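Local coordinates for protein possible thiol-disulfide isomerase (Cytophaga hutchinsonii, PDB 3HCZ) that probably acts as a thiol-disulfide oxidoreductase or isomerase of the thioredoxin-like superfamily, at residues Ile105-Tyr110 / Val114-Asp119. Residues are numbered along the deposited sequence; the frame is centred on the assembly and turned at random.
Sequences ITYDIY and VLYVLD
V114, the first residue of the strand, meets I109 through its CG2 methyl: V114 CG2 lies 3.8 Å from I109 CD1, which also approaches V114 CB at 3.9 Å. On I109, CG1 stands beside the backbone N (chi1 -52°), and from there the chain carries CD1 across to the valine while the same side chain also rests on F38 of strand 33-39. Two residues on along the strand, Y116 meets Y107 in an offset edge-to-face pair, the edge of Y107 turned toward the face of Y116, with ring centroids 5.9 Å apart and planes at 64°. The closest ring carbons are Y107 CD2 and Y116 CE2, at 4.1 Å. Both phenol hydroxyls are engaged elsewhere: Y116 OH bonds to R128 NE and Y107 OH to P12 O, anchoring the two rings at their far ends. R128 also makes weak bonds to the carbonyls of Y107 and D108, where the helix gives way to a positive-phi residue. Buried throughout, the contact packs the end of helix 103-107 and the following loop onto strand 114-118, antiparallel to its neighbour 33-39 in the central sheet of a thioredoxin-like fold.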
loop_
_atom_site.group_PDB
_atom_site.type_symbol
_atom_site.label_atom_id
_atom_site.label_comp_id
_atom_site.label_asym_id
_atom_site.label_seq_id
_atom_site.Cartn_x
_atom_site.Cartn_y
_atom_site.Cartn_z
ATOM N N ILE A 105 11.076 1.229 12.366
ATOM C CA ILE A 105 11.993 2.354 12.144
ATOM C C ILE A 105 11.589 3.136 10.887
ATOM O O ILE A 105 11.375 4.342 10.945
ATOM C CB ILE A 105 13.504 1.950 12.072
ATOM C CG1 ILE A 105 13.982 1.411 13.426
ATOM C CG2 ILE A 105 14.398 3.137 11.499
ATOM C CD1 ILE A 105 15.433 0.903 13.438
ATOM N N THR A 106 11.473 2.449 9.756
ATOM C CA THR A 106 11.300 3.144 8.486
ATOM C C THR A 106 9.902 3.784 8.279
ATOM O O THR A 106 9.800 4.903 7.770
ATOM C CB THR A 106 11.741 2.233 7.303
ATOM O OG1 THR A 106 13.068 1.738 7.569
ATOM C CG2 THR A 106 11.781 3.011 6.006
ATOM N N TYR A 107 8.839 3.092 8.669
ATOM C CA TYR A 107 7.464 3.526 8.354
ATOM C C TYR A 107 6.575 3.748 9.568
ATOM O O TYR A 107 5.400 4.124 9.420
ATOM C CB TYR A 107 6.791 2.554 7.348
ATOM C CG TYR A 107 7.012 2.922 5.896
ATOM C CD1 TYR A 107 8.045 2.322 5.144
ATOM C CD2 TYR A 107 6.201 3.895 5.271
ATOM C CE1 TYR A 107 8.257 2.694 3.792
ATOM C CE2 TYR A 107 6.412 4.258 3.930
ATOM C CZ TYR A 107 7.423 3.622 3.199
ATOM O OH TYR A 107 7.624 3.966 1.888
ATOM N N ASP A 108 7.124 3.546 10.766
ATOM C CA ASP A 108 6.350 3.688 12.011
ATOM C C ASP A 108 5.052 2.886 12.041
ATOM O O ASP A 108 4.002 3.396 12.458
ATOM C CB ASP A 108 6.101 5.164 12.308
ATOM C CG ASP A 108 7.386 5.890 12.633
ATOM O OD1 ASP A 108 7.981 5.569 13.689
ATOM O OD2 ASP A 108 7.836 6.744 11.827
ATOM N N ILE A 109 5.134 1.622 11.610
ATOM C CA ILE A 109 3.971 0.731 11.613
ATOM C C ILE A 109 3.775 0.073 12.987
ATOM O O ILE A 109 4.576 -0.781 13.386
ATOM C CB ILE A 109 4.077 -0.372 10.509
ATOM C CG1 ILE A 109 4.378 0.250 9.135
ATOM C CG2 ILE A 109 2.790 -1.189 10.460
ATOM C CD1 ILE A 109 3.259 1.188 8.601
ATOM N N TYR A 110 2.732 0.488 13.707
ATOM C CA TYR A 110 2.294 -0.215 14.937
ATOM C C TYR A 110 0.954 -0.904 14.703
ATOM O O TYR A 110 0.919 -2.009 14.150
ATOM C CB TYR A 110 2.276 0.727 16.119
ATOM C CG TYR A 110 3.669 1.157 16.419
ATOM C CD1 TYR A 110 4.493 0.375 17.240
ATOM C CD2 TYR A 110 4.202 2.309 15.835
ATOM C CE1 TYR A 110 5.804 0.756 17.512
ATOM C CE2 TYR A 110 5.512 2.693 16.076
ATOM C CZ TYR A 110 6.304 1.917 16.928
ATOM O OH TYR A 110 7.593 2.297 17.190
ATOM N N VAL A 114 -2.314 0.363 7.592
ATOM C CA VAL A 114 -1.909 1.756 7.464
ATOM C C VAL A 114 -1.809 2.081 5.965
ATOM O O VAL A 114 -1.214 1.309 5.217
ATOM C CB VAL A 114 -0.526 2.024 8.054
ATOM C CG1 VAL A 114 -0.201 3.542 7.916
ATOM C CG2 VAL A 114 -0.436 1.606 9.529
ATOM N N LEU A 115 -2.329 3.236 5.545
ATOM C CA LEU A 115 -2.409 3.564 4.113
ATOM C C LEU A 115 -1.754 4.934 3.798
ATOM O O LEU A 115 -2.025 5.949 4.496
ATOM C CB LEU A 115 -3.904 3.588 3.708
ATOM C CG LEU A 115 -4.272 3.784 2.236
ATOM C CD1 LEU A 115 -5.643 3.209 2.018
ATOM C CD2 LEU A 115 -4.266 5.289 1.885
ATOM N N TYR A 116 -0.887 4.961 2.793
ATOM C CA TYR A 116 -0.349 6.217 2.246
ATOM C C TYR A 116 -0.745 6.326 0.801
ATOM O O TYR A 116 -0.853 5.311 0.130
ATOM C CB TYR A 116 1.185 6.245 2.322
ATOM C CG TYR A 116 1.705 6.287 3.744
ATOM C CD1 TYR A 116 2.017 7.509 4.347
ATOM C CD2 TYR A 116 1.877 5.103 4.497
ATOM C CE1 TYR A 116 2.521 7.552 5.664
ATOM C CE2 TYR A 116 2.353 5.148 5.831
ATOM C CZ TYR A 116 2.678 6.374 6.397
ATOM O OH TYR A 116 3.140 6.492 7.704
ATOM N N VAL A 117 -0.952 7.540 0.290
ATOM C CA VAL A 117 -1.163 7.708 -1.130
ATOM C C VAL A 117 0.091 8.407 -1.648
ATOM O O VAL A 117 0.542 9.424 -1.092
ATOM C CB VAL A 117 -2.435 8.561 -1.448
ATOM C CG1 VAL A 117 -2.649 8.689 -2.955
ATOM C CG2 VAL A 117 -3.685 7.910 -0.761
ATOM N N LEU A 118 0.653 7.859 -2.721
ATOM C CA LEU A 118 1.853 8.442 -3.332
ATOM C C LEU A 118 1.519 8.873 -4.754
ATOM O O LEU A 118 0.729 8.210 -5.431
ATOM C CB LEU A 118 2.975 7.385 -3.447
ATOM C CG LEU A 118 3.236 6.550 -2.185
ATOM C CD1 LEU A 118 4.298 5.435 -2.351
ATOM C CD2 LEU A 118 3.583 7.473 -0.962
ATOM N N ASP A 119 2.185 9.918 -5.218
ATOM C CA ASP A 119 2.020 10.333 -6.623
ATOM C C ASP A 119 2.852 9.478 -7.618
ATOM O O ASP A 119 3.448 8.434 -7.240
ATOM C CB ASP A 119 2.257 11.857 -6.793
ATOM C CG ASP A 119 3.731 12.255 -6.773
ATOM O OD1 ASP A 119 4.642 11.413 -6.658
ATOM O OD2 ASP A 119 3.995 13.464 -6.894
#